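Local coordinates for protein UDP-N-acetylglucosamine 2-epimerase (Methanocaldococcus jannaschii, PDB 4NES) that probably catalyses the reversible epimerization at C-2 that interconverts UDP-N-acetylglucosamine and UDP-N-acetylmannosamine, at residues A[2-7]-A[31-36]; A[98-103]-A[133-138]; A[226-231]-A[328-333]; A[122-127]-A[306-311]; A[143-148]-A[164-169]. All coordinates share one frame; numbering follows the deposited sequence.

Interaction 1: A[2-7]-A[31-36]; sequences KLSIIL and HIIHTN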
# COMPACT_ATOMS: atom_id res chain seq x y z
N LYS A 2 10.35 10.30 20.24
CA LYS A 2 9.69 11.36 19.52
C LYS A 2 8.56 10.77 18.69
O LYS A 2 8.73 9.77 17.99
CB LYS A 2 10.71 12.04 18.61
CG LYS A 2 10.22 13.27 17.88
CD LYS A 2 11.41 13.91 17.19
CE LYS A 2 11.05 15.19 16.46
NZ LYS A 2 12.29 15.84 15.93
N LEU A 3 7.40 11.43 18.75
CA LEU A 3 6.21 10.95 18.09
C LEU A 3 5.71 12.02 17.13
O LEU A 3 5.64 13.20 17.48
CB LEU A 3 5.14 10.67 19.16
CG LEU A 3 3.78 10.11 18.73
CD1 LEU A 3 3.22 9.25 19.86
CD2 LEU A 3 2.80 11.22 18.41
N SER A 4 5.35 11.61 15.91
CA SER A 4 4.71 12.52 14.97
C SER A 4 3.30 12.05 14.67
O SER A 4 3.09 10.89 14.32
CB SER A 4 5.49 12.60 13.65
OG SER A 4 6.79 13.11 13.84
N ILE A 5 2.33 12.94 14.82
CA ILE A 5 0.97 12.67 14.37
C ILE A 5 0.82 13.28 12.99
O ILE A 5 1.13 14.46 12.79
CB ILE A 5 -0.06 13.33 15.28
CG1 ILE A 5 0.01 12.73 16.68
CG2 ILE A 5 -1.45 13.15 14.71
CD1 ILE A 5 -0.85 13.46 17.71
N ILE A 6 0.38 12.48 12.02
CA ILE A 6 0.13 12.99 10.68
C ILE A 6 -1.37 12.94 10.42
O ILE A 6 -1.98 11.88 10.55
CB ILE A 6 0.87 12.14 9.63
CG1 ILE A 6 2.36 12.12 9.94
CG2 ILE A 6 0.59 12.67 8.21
CD1 ILE A 6 3.19 11.31 8.97
N LEU A 7 -1.95 14.08 10.06
CA LEU A 7 -3.38 14.16 9.79
C LEU A 7 -3.65 15.09 8.61
O LEU A 7 -2.80 15.89 8.22
CB LEU A 7 -4.14 14.64 11.04
CG LEU A 7 -3.81 16.02 11.62
CD1 LEU A 7 -4.48 17.16 10.85
CD2 LEU A 7 -4.19 16.10 13.09
N HIS A 31 4.54 16.23 18.00
CA HIS A 31 4.03 17.34 17.22
C HIS A 31 3.14 16.82 16.11
O HIS A 31 3.09 15.60 15.86
CB HIS A 31 5.16 18.21 16.65
CG HIS A 31 5.74 19.17 17.64
ND1 HIS A 31 6.91 18.94 18.31
CD2 HIS A 31 5.29 20.38 18.08
CE1 HIS A 31 7.17 19.96 19.13
NE2 HIS A 31 6.20 20.84 19.00
N ILE A 32 2.45 17.73 15.44
CA ILE A 32 1.52 17.39 14.38
C ILE A 32 2.07 17.84 13.04
O ILE A 32 2.53 18.99 12.88
CB ILE A 32 0.15 18.08 14.60
CG1 ILE A 32 -0.46 17.64 15.94
CG2 ILE A 32 -0.79 17.80 13.43
CD1 ILE A 32 -1.69 18.44 16.33
N ILE A 33 2.01 16.93 12.08
CA ILE A 33 2.23 17.25 10.67
C ILE A 33 0.87 17.23 9.99
O ILE A 33 0.18 16.21 9.96
CB ILE A 33 3.14 16.20 9.99
CG1 ILE A 33 4.51 16.14 10.67
CG2 ILE A 33 3.27 16.51 8.50
CD1 ILE A 33 5.34 14.94 10.21
N HIS A 34 0.47 18.39 9.46
CA HIS A 34 -0.82 18.53 8.79
C HIS A 34 -0.56 18.54 7.27
O HIS A 34 0.21 19.37 6.79
CB HIS A 34 -1.45 19.85 9.23
CG HIS A 34 -2.93 19.95 9.02
ND1 HIS A 34 -3.59 19.31 7.98
CD2 HIS A 34 -3.88 20.65 9.68
CE1 HIS A 34 -4.88 19.60 8.04
NE2 HIS A 34 -5.08 20.41 9.06
N THR A 35 -1.17 17.63 6.53
CA THR A 35 -1.02 17.65 5.07
C THR A 35 -1.85 18.76 4.44
O THR A 35 -1.65 19.11 3.27
CB THR A 35 -1.45 16.34 4.42
OG1 THR A 35 -2.83 16.11 4.74
CG2 THR A 35 -0.60 15.18 4.92
N ASN A 36 -2.80 19.28 5.21
CA ASN A 36 -3.75 20.27 4.72
C ASN A 36 -4.53 19.73 3.53
O ASN A 36 -4.86 20.47 2.61
CB ASN A 36 -3.07 21.60 4.38
CG ASN A 36 -2.12 22.06 5.47
OD1 ASN A 36 -0.91 22.07 5.27
ND2 ASN A 36 -2.66 22.43 6.64

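Interaction 2: A[98-103]-A[133-138]; sequences TVLAGA and RVLTDH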
# COMPACT_ATOMS: atom_id res chain seq x y z
N THR A 98 -4.25 10.84 3.30
CA THR A 98 -3.23 11.28 4.23
C THR A 98 -2.70 10.12 5.07
O THR A 98 -1.49 10.01 5.29
CB THR A 98 -3.78 12.38 5.15
OG1 THR A 98 -3.95 13.58 4.38
CG2 THR A 98 -2.83 12.64 6.30
N VAL A 99 -3.60 9.25 5.53
CA VAL A 99 -3.22 8.10 6.35
C VAL A 99 -2.29 7.17 5.57
O VAL A 99 -1.24 6.77 6.07
CB VAL A 99 -4.47 7.32 6.80
CG1 VAL A 99 -4.09 6.01 7.46
CG2 VAL A 99 -5.31 8.18 7.72
N LEU A 100 -2.69 6.82 4.36
CA LEU A 100 -1.88 5.93 3.54
C LEU A 100 -0.51 6.54 3.26
O LEU A 100 0.50 5.87 3.38
CB LEU A 100 -2.59 5.60 2.23
CG LEU A 100 -1.75 4.75 1.27
CD1 LEU A 100 -1.46 3.39 1.88
CD2 LEU A 100 -2.45 4.60 -0.09
N ALA A 101 -0.48 7.82 2.90
CA ALA A 101 0.78 8.46 2.55
C ALA A 101 1.71 8.49 3.76
O ALA A 101 2.90 8.19 3.65
CB ALA A 101 0.55 9.86 2.01
N GLY A 102 1.17 8.86 4.92
CA GLY A 102 1.98 8.89 6.12
C GLY A 102 2.56 7.53 6.45
O GLY A 102 3.75 7.42 6.78
N ALA A 103 1.73 6.50 6.38
CA ALA A 103 2.18 5.13 6.69
C ALA A 103 3.22 4.62 5.70
O ALA A 103 4.20 3.98 6.10
CB ALA A 103 0.98 4.18 6.74
N ARG A 133 -7.17 1.75 4.08
CA ARG A 133 -7.13 1.12 5.39
C ARG A 133 -6.45 -0.25 5.34
O ARG A 133 -5.67 -0.57 6.23
CB ARG A 133 -8.54 1.00 5.97
CG ARG A 133 -8.57 0.84 7.48
CD ARG A 133 -10.00 0.62 8.00
NE ARG A 133 -10.95 1.58 7.44
CZ ARG A 133 -11.77 1.31 6.42
NH1 ARG A 133 -11.76 0.10 5.87
NH2 ARG A 133 -12.60 2.24 5.95
N VAL A 134 -6.76 -1.04 4.32
CA VAL A 134 -6.14 -2.36 4.18
C VAL A 134 -4.62 -2.22 4.03
O VAL A 134 -3.86 -2.88 4.74
CB VAL A 134 -6.72 -3.15 2.99
CG1 VAL A 134 -5.89 -4.41 2.71
CG2 VAL A 134 -8.17 -3.52 3.23
N LEU A 135 -4.18 -1.34 3.14
CA LEU A 135 -2.75 -1.16 2.92
C LEU A 135 -2.05 -0.67 4.18
O LEU A 135 -1.00 -1.19 4.57
CB LEU A 135 -2.50 -0.20 1.75
CG LEU A 135 -3.00 -0.71 0.40
CD1 LEU A 135 -2.56 0.25 -0.69
CD2 LEU A 135 -2.50 -2.11 0.10
N THR A 136 -2.65 0.32 4.84
CA THR A 136 -2.07 0.86 6.05
C THR A 136 -1.96 -0.21 7.13
O THR A 136 -0.92 -0.30 7.81
CB THR A 136 -2.91 2.04 6.57
OG1 THR A 136 -2.86 3.11 5.62
CG2 THR A 136 -2.35 2.55 7.89
N ASP A 137 -3.00 -1.02 7.29
CA ASP A 137 -2.97 -2.07 8.31
C ASP A 137 -1.78 -3.01 8.07
O ASP A 137 -1.16 -3.47 9.02
CB ASP A 137 -4.29 -2.87 8.34
CG ASP A 137 -5.42 -2.12 9.01
OD1 ASP A 137 -5.14 -1.18 9.78
OD2 ASP A 137 -6.59 -2.49 8.78
N HIS A 138 -1.46 -3.29 6.81
CA HIS A 138 -0.40 -4.23 6.52
C HIS A 138 1.01 -3.68 6.65
O HIS A 138 1.97 -4.43 6.52
CB HIS A 138 -0.63 -4.88 5.16
CG HIS A 138 -1.69 -5.92 5.20
ND1 HIS A 138 -1.43 -7.24 5.45
CD2 HIS A 138 -3.04 -5.81 5.08
CE1 HIS A 138 -2.57 -7.92 5.46
NE2 HIS A 138 -3.56 -7.07 5.24

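Interaction 3: A[226-231]-A[328-333]; sequences FEIIEI and EKLIKA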
# COMPACT_ATOMS: atom_id res chain seq x y z
N PHE A 226 -36.54 13.48 -1.25
CA PHE A 226 -37.78 14.17 -1.61
C PHE A 226 -39.00 13.33 -1.21
O PHE A 226 -40.01 13.86 -0.74
CB PHE A 226 -37.82 14.40 -3.12
CG PHE A 226 -37.22 15.71 -3.57
CD1 PHE A 226 -35.90 16.02 -3.27
CD2 PHE A 226 -37.97 16.60 -4.32
CE1 PHE A 226 -35.35 17.22 -3.70
CE2 PHE A 226 -37.42 17.80 -4.74
CZ PHE A 226 -36.11 18.11 -4.44
N GLU A 227 -38.89 12.01 -1.39
CA GLU A 227 -39.99 11.11 -1.10
C GLU A 227 -40.25 10.92 0.40
O GLU A 227 -41.40 10.88 0.83
CB GLU A 227 -39.74 9.77 -1.77
CG GLU A 227 -40.99 9.06 -2.22
CD GLU A 227 -40.68 8.00 -3.24
OE1 GLU A 227 -40.40 8.36 -4.40
OE2 GLU A 227 -40.71 6.81 -2.88
N ILE A 228 -39.17 10.79 1.18
CA ILE A 228 -39.25 10.75 2.64
C ILE A 228 -40.04 11.93 3.17
O ILE A 228 -40.91 11.78 4.02
CB ILE A 228 -37.84 10.85 3.28
CG1 ILE A 228 -37.11 9.52 3.26
CG2 ILE A 228 -37.92 11.35 4.73
CD1 ILE A 228 -35.79 9.59 3.99
N ILE A 229 -39.70 13.10 2.65
CA ILE A 229 -40.33 14.35 3.06
C ILE A 229 -41.84 14.32 2.82
O ILE A 229 -42.62 14.72 3.67
CB ILE A 229 -39.70 15.51 2.29
CG1 ILE A 229 -38.23 15.69 2.69
CG2 ILE A 229 -40.50 16.79 2.51
CD1 ILE A 229 -37.45 16.59 1.75
N GLU A 230 -42.24 13.83 1.65
CA GLU A 230 -43.65 13.79 1.28
C GLU A 230 -44.43 12.74 2.05
O GLU A 230 -45.58 12.97 2.44
CB GLU A 230 -43.76 13.53 -0.22
CG GLU A 230 -43.23 14.67 -1.06
CD GLU A 230 -42.84 14.24 -2.46
OE1 GLU A 230 -43.00 13.04 -2.78
OE2 GLU A 230 -42.36 15.10 -3.22
N ILE A 231 -43.81 11.59 2.28
CA ILE A 231 -44.49 10.48 2.93
C ILE A 231 -44.60 10.68 4.43
O ILE A 231 -45.64 10.41 5.02
CB ILE A 231 -43.78 9.14 2.61
CG1 ILE A 231 -44.03 8.75 1.15
CG2 ILE A 231 -44.23 8.03 3.54
CD1 ILE A 231 -43.27 7.53 0.70
N GLU A 328 -37.07 2.65 -2.10
CA GLU A 328 -38.05 1.81 -1.42
C GLU A 328 -37.46 1.28 -0.11
O GLU A 328 -38.15 1.24 0.91
CB GLU A 328 -38.48 0.65 -2.31
CG GLU A 328 -38.62 1.00 -3.78
CD GLU A 328 -39.88 1.77 -4.10
OE1 GLU A 328 -40.92 1.52 -3.46
OE2 GLU A 328 -39.83 2.61 -5.01
N LYS A 329 -36.19 0.90 -0.14
CA LYS A 329 -35.50 0.47 1.08
C LYS A 329 -35.43 1.64 2.06
O LYS A 329 -35.58 1.44 3.27
CB LYS A 329 -34.10 -0.04 0.78
CG LYS A 329 -34.03 -1.45 0.19
CD LYS A 329 -32.58 -1.94 0.15
CE LYS A 329 -32.47 -3.37 -0.36
NZ LYS A 329 -32.61 -3.46 -1.84
N LEU A 330 -35.21 2.84 1.54
CA LEU A 330 -35.14 4.02 2.39
C LEU A 330 -36.49 4.30 3.06
O LEU A 330 -36.56 4.57 4.26
CB LEU A 330 -34.68 5.23 1.58
CG LEU A 330 -34.70 6.58 2.29
CD1 LEU A 330 -33.79 6.58 3.50
CD2 LEU A 330 -34.29 7.67 1.30
N ILE A 331 -37.57 4.21 2.29
CA ILE A 331 -38.89 4.45 2.84
C ILE A 331 -39.23 3.46 3.96
O ILE A 331 -39.70 3.86 5.02
CB ILE A 331 -39.98 4.41 1.74
CG1 ILE A 331 -39.78 5.58 0.76
CG2 ILE A 331 -41.37 4.47 2.35
CD1 ILE A 331 -39.73 6.94 1.43
N LYS A 332 -38.97 2.18 3.72
CA LYS A 332 -39.26 1.15 4.72
C LYS A 332 -38.39 1.34 5.96
O LYS A 332 -38.87 1.21 7.09
CB LYS A 332 -39.04 -0.25 4.15
CG LYS A 332 -39.22 -1.37 5.17
CD LYS A 332 -40.65 -1.41 5.70
CE LYS A 332 -40.87 -2.62 6.60
NZ LYS A 332 -42.32 -2.85 6.88
N ALA A 333 -37.12 1.67 5.74
CA ALA A 333 -36.20 1.91 6.85
C ALA A 333 -36.63 3.06 7.76
O ALA A 333 -36.46 3.00 8.97
CB ALA A 333 -34.80 2.14 6.33

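Interaction 4: A[122-127]-A[306-311]; sequences SFDRNM and RDNTER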
# COMPACT_ATOMS: atom_id res chain seq x y z
N SER A 122 -15.20 -2.93 4.96
CA SER A 122 -16.47 -2.97 4.25
C SER A 122 -16.47 -4.11 3.24
O SER A 122 -17.52 -4.55 2.78
CB SER A 122 -16.69 -1.66 3.50
OG SER A 122 -15.77 -1.57 2.42
N PHE A 123 -15.27 -4.58 2.88
CA PHE A 123 -15.07 -5.60 1.84
C PHE A 123 -15.54 -5.13 0.47
O PHE A 123 -15.85 -5.93 -0.41
CB PHE A 123 -15.67 -6.94 2.25
CG PHE A 123 -15.13 -7.45 3.55
CD1 PHE A 123 -13.81 -7.86 3.66
CD2 PHE A 123 -15.93 -7.47 4.68
CE1 PHE A 123 -13.31 -8.30 4.87
CE2 PHE A 123 -15.44 -7.92 5.90
CZ PHE A 123 -14.12 -8.34 5.98
N ASP A 124 -15.59 -3.81 0.33
CA ASP A 124 -15.78 -3.15 -0.95
C ASP A 124 -14.40 -2.62 -1.29
O ASP A 124 -14.22 -1.41 -1.41
CB ASP A 124 -16.75 -1.98 -0.76
CG ASP A 124 -17.29 -1.43 -2.07
OD1 ASP A 124 -16.76 -1.78 -3.15
OD2 ASP A 124 -18.26 -0.64 -2.01
N ARG A 125 -13.43 -3.53 -1.44
CA ARG A 125 -12.03 -3.13 -1.64
C ARG A 125 -11.82 -2.38 -2.97
O ARG A 125 -10.69 -2.14 -3.40
CB ARG A 125 -11.06 -4.31 -1.48
CG ARG A 125 -9.66 -3.91 -0.96
CD ARG A 125 -8.73 -5.10 -0.68
NE ARG A 125 -8.97 -5.72 0.62
CZ ARG A 125 -8.22 -6.69 1.15
NH1 ARG A 125 -7.16 -7.16 0.50
NH2 ARG A 125 -8.53 -7.18 2.35
N ASN A 126 -12.93 -1.99 -3.59
CA ASN A 126 -12.91 -1.05 -4.70
C ASN A 126 -13.03 0.42 -4.23
O ASN A 126 -12.69 1.33 -4.99
CB ASN A 126 -14.00 -1.42 -5.72
CG ASN A 126 -13.82 -2.82 -6.31
OD1 ASN A 126 -12.71 -3.23 -6.65
ND2 ASN A 126 -14.92 -3.56 -6.43
N MSE A 127 -13.52 0.64 -2.99
CA MSE A 127 -13.61 1.97 -2.32
C MSE A 127 -12.21 2.52 -2.01
O MSE A 127 -11.37 1.77 -1.55
CB MSE A 127 -14.34 1.85 -0.95
CG MSE A 127 -15.89 1.69 -0.90
SE MSE A 127 -16.72 1.88 0.93
CE MSE A 127 -16.10 3.72 1.27
N ARG A 306 -25.66 3.47 1.98
CA ARG A 306 -24.57 2.70 1.38
C ARG A 306 -25.00 1.25 1.26
O ARG A 306 -25.96 0.83 1.93
CB ARG A 306 -23.30 2.78 2.24
CG ARG A 306 -22.69 4.17 2.37
CD ARG A 306 -21.54 4.20 3.38
NE ARG A 306 -20.54 3.18 3.07
CZ ARG A 306 -19.56 2.81 3.90
NH1 ARG A 306 -19.42 3.39 5.08
NH2 ARG A 306 -18.72 1.85 3.53
N ASP A 307 -24.31 0.48 0.42
CA ASP A 307 -24.64 -0.93 0.23
C ASP A 307 -23.95 -1.80 1.27
O ASP A 307 -24.28 -2.97 1.45
CB ASP A 307 -24.21 -1.39 -1.17
CG ASP A 307 -24.99 -0.71 -2.27
OD1 ASP A 307 -26.20 -0.48 -2.07
OD2 ASP A 307 -24.39 -0.41 -3.32
N ASN A 308 -22.99 -1.21 1.97
CA ASN A 308 -22.25 -1.91 3.01
C ASN A 308 -21.67 -0.89 3.96
O ASN A 308 -21.71 0.31 3.69
CB ASN A 308 -21.14 -2.77 2.41
CG ASN A 308 -20.31 -2.01 1.42
OD1 ASN A 308 -19.69 -1.01 1.76
ND2 ASN A 308 -20.30 -2.47 0.17
N THR A 309 -21.14 -1.37 5.08
CA THR A 309 -20.50 -0.48 6.03
C THR A 309 -19.29 -1.18 6.64
O THR A 309 -19.23 -2.41 6.68
CB THR A 309 -21.48 -0.03 7.15
OG1 THR A 309 -20.78 0.82 8.07
CG2 THR A 309 -22.03 -1.23 7.92
N GLU A 310 -18.33 -0.39 7.09
CA GLU A 310 -17.17 -0.96 7.76
C GLU A 310 -17.33 -0.87 9.27
O GLU A 310 -16.42 -1.22 10.02
CB GLU A 310 -15.84 -0.33 7.29
CG GLU A 310 -15.73 1.17 7.41
CD GLU A 310 -16.65 1.87 6.44
OE1 GLU A 310 -16.45 1.73 5.21
OE2 GLU A 310 -17.58 2.55 6.91
N ARG A 311 -18.50 -0.42 9.72
CA ARG A 311 -18.85 -0.57 11.13
C ARG A 311 -20.14 -1.37 11.26
O ARG A 311 -21.19 -0.83 11.65
CB ARG A 311 -18.83 0.76 11.93
CG ARG A 311 -19.44 1.98 11.26
CD ARG A 311 -18.46 2.67 10.32
NE ARG A 311 -17.34 3.33 11.00
CZ ARG A 311 -16.35 3.95 10.37
NH1 ARG A 311 -16.31 3.98 9.05
NH2 ARG A 311 -15.38 4.53 11.07

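Interaction 5: A[143-148]-A[164-169]; sequences LFAPTE and IFVVGN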
# COMPACT_ATOMS: atom_id res chain seq x y z
N LEU A 143 -1.67 -1.81 15.79
CA LEU A 143 -2.98 -1.75 15.16
C LEU A 143 -4.00 -1.59 16.26
O LEU A 143 -4.27 -2.53 17.02
CB LEU A 143 -3.25 -3.01 14.35
CG LEU A 143 -2.32 -3.04 13.13
CD1 LEU A 143 -1.14 -3.96 13.33
CD2 LEU A 143 -3.08 -3.41 11.87
N PHE A 144 -4.53 -0.38 16.38
CA PHE A 144 -5.48 -0.07 17.44
C PHE A 144 -6.88 -0.29 16.91
O PHE A 144 -7.47 0.59 16.29
CB PHE A 144 -5.25 1.35 17.95
CG PHE A 144 -3.90 1.53 18.59
CD1 PHE A 144 -3.60 0.85 19.76
CD2 PHE A 144 -2.93 2.33 18.01
CE1 PHE A 144 -2.36 0.98 20.36
CE2 PHE A 144 -1.69 2.48 18.61
CZ PHE A 144 -1.40 1.80 19.79
N ALA A 145 -7.40 -1.48 17.17
CA ALA A 145 -8.69 -1.91 16.66
C ALA A 145 -9.81 -1.46 17.59
O ALA A 145 -9.65 -1.46 18.81
CB ALA A 145 -8.71 -3.43 16.50
N PRO A 146 -10.95 -1.03 17.02
CA PRO A 146 -12.00 -0.53 17.92
C PRO A 146 -12.83 -1.66 18.53
O PRO A 146 -13.41 -1.46 19.60
CB PRO A 146 -12.87 0.33 17.00
CG PRO A 146 -12.67 -0.30 15.65
CD PRO A 146 -11.22 -0.72 15.61
N THR A 147 -12.87 -2.81 17.88
CA THR A 147 -13.73 -3.92 18.31
C THR A 147 -13.07 -5.26 18.03
O THR A 147 -12.09 -5.35 17.28
CB THR A 147 -15.05 -3.94 17.52
OG1 THR A 147 -14.77 -4.17 16.13
CG2 THR A 147 -15.83 -2.65 17.68
N GLU A 148 -13.65 -6.31 18.59
CA GLU A 148 -13.19 -7.66 18.32
C GLU A 148 -13.41 -8.07 16.86
O GLU A 148 -12.62 -8.83 16.32
CB GLU A 148 -13.85 -8.66 19.27
CG GLU A 148 -13.51 -8.42 20.74
CD GLU A 148 -12.06 -8.75 21.09
OE1 GLU A 148 -11.36 -9.39 20.28
OE2 GLU A 148 -11.63 -8.37 22.20
N ILE A 164 -1.80 -6.27 17.59
CA ILE A 164 -3.20 -5.84 17.64
C ILE A 164 -3.67 -5.58 19.07
O ILE A 164 -3.51 -6.43 19.95
CB ILE A 164 -4.13 -6.89 17.00
CG1 ILE A 164 -3.63 -7.28 15.61
CG2 ILE A 164 -5.56 -6.36 16.92
CD1 ILE A 164 -4.34 -8.50 15.07
N PHE A 165 -4.26 -4.41 19.28
CA PHE A 165 -4.81 -4.02 20.57
C PHE A 165 -6.24 -3.56 20.35
O PHE A 165 -6.46 -2.62 19.58
CB PHE A 165 -3.98 -2.88 21.17
CG PHE A 165 -2.54 -3.22 21.35
CD1 PHE A 165 -1.63 -3.06 20.31
CD2 PHE A 165 -2.09 -3.73 22.56
CE1 PHE A 165 -0.28 -3.40 20.48
CE2 PHE A 165 -0.75 -4.06 22.74
CZ PHE A 165 0.14 -3.89 21.70
N VAL A 166 -7.20 -4.20 21.01
CA VAL A 166 -8.59 -3.77 20.92
C VAL A 166 -8.81 -2.74 22.02
O VAL A 166 -8.87 -3.09 23.20
CB VAL A 166 -9.56 -4.94 21.09
CG1 VAL A 166 -11.00 -4.45 20.98
CG2 VAL A 166 -9.27 -6.02 20.03
N VAL A 167 -8.90 -1.48 21.61
CA VAL A 167 -8.89 -0.37 22.56
C VAL A 167 -10.17 0.46 22.57
O VAL A 167 -10.29 1.40 23.36
CB VAL A 167 -7.70 0.60 22.30
CG1 VAL A 167 -6.35 -0.10 22.49
CG2 VAL A 167 -7.79 1.23 20.90
N GLY A 168 -11.13 0.09 21.73
CA GLY A 168 -12.33 0.89 21.53
C GLY A 168 -12.06 1.95 20.47
O GLY A 168 -10.94 2.06 19.97
N ASN A 169 -13.09 2.71 20.12
CA ASN A 169 -12.93 3.79 19.16
C ASN A 169 -12.83 5.12 19.89
O ASN A 169 -13.68 5.43 20.73
CB ASN A 169 -14.08 3.79 18.15
CG ASN A 169 -13.76 4.61 16.90
OD1 ASN A 169 -13.35 5.77 16.98
ND2 ASN A 169 -13.90 3.98 15.74
O HOH W 1 -9.80 2.07 17.39

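Interaction 1: A[2-7]-A[31-36]
L7 sets a methyl squarely over the H34 ring at the end of two parallel strands, 3-7 and 31-34, that form part of a beta-alpha-beta unit with helix 10-23. The CB of L7 leaves the sheet on the face shared by I5, I32 and H34. CG sits between the backbone N and the carbonyl carbon (chi1 61°), from where it rests on I32 CG2 at 3.9 Å. CD2 of L7 touches the same I32 CG2 at 3.8 Å, while CD1 stands 3.5 Å from the centroid of the H34 ring, almost on its normal, in a CH-pi contact. ND2 of N36 lies over the opposite face of that imidazole, nearer its rim, and H34 NE2 is hydrogen-bonded to D44 OD1. On the other face of the sheet, I6 and I33 run side by side, I6 CG1 against I33 CD1 at 4.1 Å. Backbone bonds zip the strands: I33 N to I5 O (2.7 Å), L7 N to I33 O (3.0 Å) and T35 N to L7 O (2.9 Å). With both faces occupied, ND1 accepting from N36 N and NE2 held by D44, H34 is probably hindered from turning, and a mostly apolar interface leaves the parallel backbone bonds as the directional element.

Interaction 2: A[98-103]-A[133-138]
V99, L100 and A103 of helix 97-108 gather round T136 of helix 128-138 in the N-terminal Rossmann-like domain of this GT-B enzyme. The two helices run roughly parallel, their short axes 26° apart and 9.2 Å at closest approach. V99 comes first: its CG1, anti to the backbone N (chi1 171°), lies 3.6 Å from T136 OG1, the two side chains crossing at about a right angle. L100 follows, reaching past T136 so that its CD1 meets L135 CB at 3.7 Å; L100 also packs on L104 of the second subunit, and L135 on L135 of that subunit. One turn after V99, A103 offers just a methyl, CB resting on T136 CG2 at 3.9 Å. No hydrogen bond joins the segments. H115 of strand 112-116 touches both V99 and T136, which puts the helix pair against the sheet. The T136 hydroxyl is satisfied within its own helix by N132 O, and its OG1 nestles 3.6 Å from L100 CA.

Interaction 3: A[226-231]-A[328-333]
Two neighbouring helices of the C-terminal Rossmann-like domain of the GT-B fold, 215-232 and 327-338, meet here through I228 and I231 on one and L330 and I331 on the other. Their short axes are 10.0 Å apart at closest approach and 38° from parallel. I228 crosses L330 at about a right angle: its CD1 rests in the fork of the leucine, 3.6 Å from L330 CG and about as close to both methyls. An alanine in place of L330 would probably leave I228 CD1 without its main partner across the contact and open a gap between the helices. I331 carries the rest of the contact. Its CD1, turned by chi2 of -55°, meets I231 CD1 tip to tip at 3.7 Å and approaches the backbone N of I228 at 3.9 Å. E227 lies across the base of this isoleucine, OE2 being 4.0 Å from I331 CG1, while its other oxygen, OE1, is held by a salt bridge to K327. The carboxylate thus borders the apolar patch where I231 reaches the exposed surface. No hydrogen bond links the two segments themselves, although Y232 OH bonds to I331 O just beyond. On the inner side, L330 and A333 lie against I303 of strand 302-304, seating helix 327-338 on the parallel sheet with helix 215-232 beside it.

Interaction 4: A[122-127]-A[306-311]
S122 and selenomethionine M127 approach the guanidinium of R306 from different directions. S122 CB lies at its edge, near the plane, 4.1 Å from R306 NH2; M127 crosses the arginine chain at about a right angle, its SE 3.3 Å from the same NH2. E310 grips the guanidinium end-on in a two-pronged salt bridge, R306 NH1 to E310 OE2 at 2.7 Å and R306 NH2 to E310 OE1 at 2.8 Å. OE2 also accepts R311 NH1 from above the carboxylate plane, completing a salt-bridge network of R306, E310 and R311. N308 O lies over one guanidinium face, toward the rim. N308 CG sits between its backbone N and carbonyl carbon (chi1 48°); its amide stands 86° from the D124 carboxylate plane, with D124 OD2 3.5 Å from N308 ND2. N308 OD1 leans on S122 CB at 3.5 Å. Each loop follows a strand of a different Rossmann-like domain; they meet at the interdomain cleft characteristic of GT-B enzymes, the R306 side chain about 7 Å from bound UDP.

Interaction 5: A[143-148]-A[164-169]
Strands 143-145 and 164-166 run parallel, pairing L143 with I164, F144 with F165 and A145 with V166, and close the beta-alpha-beta unit built round helix 148-156 in the N-terminal Rossmann-like domain. F165 N bonds to L143 O at 2.9 Å, A145 N to F165 O at 2.8 Å and V167 N to A145 O at 2.9 Å. On one face the phenylalanines lie side by side, their ring planes turned 35° apart; F144 CD1 touches F165 CB at 4.0 Å, and both side chains touch I360 of helix 353-363. V167 CG1 nears F144 CD1 and V167 CG2 touches F144 CB. The other face carries L143, A145, I164 and V166. V166 CG1 stands anti to the backbone N (chi1 -180°) and presses on T147 C at 3.7 Å, while V166 CG2 lies 4.0 Å from OE2 of E148, whose chain, bent at chi2, crosses the valine at about a right angle. An alanine at V166 would probably open a gap beneath the T147 backbone and leave the E148 side chain freer to turn. Past the strands the two segments stay close, P146 CB packing on N169 CB at 3.8 Å. N169 OD1 caps I171 N and T147 OG1 caps A150 N, each strand running through a short loop into a capped helix. One water donates to both F144 O and G168 O, 2.8 Å from the latter.

How the interactions relate
From the N terminus, interaction 1 closes first, pairing the first two long strands of the N-terminal sheet. Interaction 2 opens after it and is joined to it by a probable T35 OG1 to T98 OG1 hydrogen bond. Before interaction 2 closes, interaction 4 opens at 122-127, so the two cross; both also touch the second subunit. Interaction 5 pairs the last two strands of the same sheet as interaction 1, nested within the long loop that interaction 4 closes, and touches interaction 2 where D137 O packs on L143 CD2. Interaction 3 ties two helices of the C-terminal domain and crosses interaction 4, whose loops join the two domains.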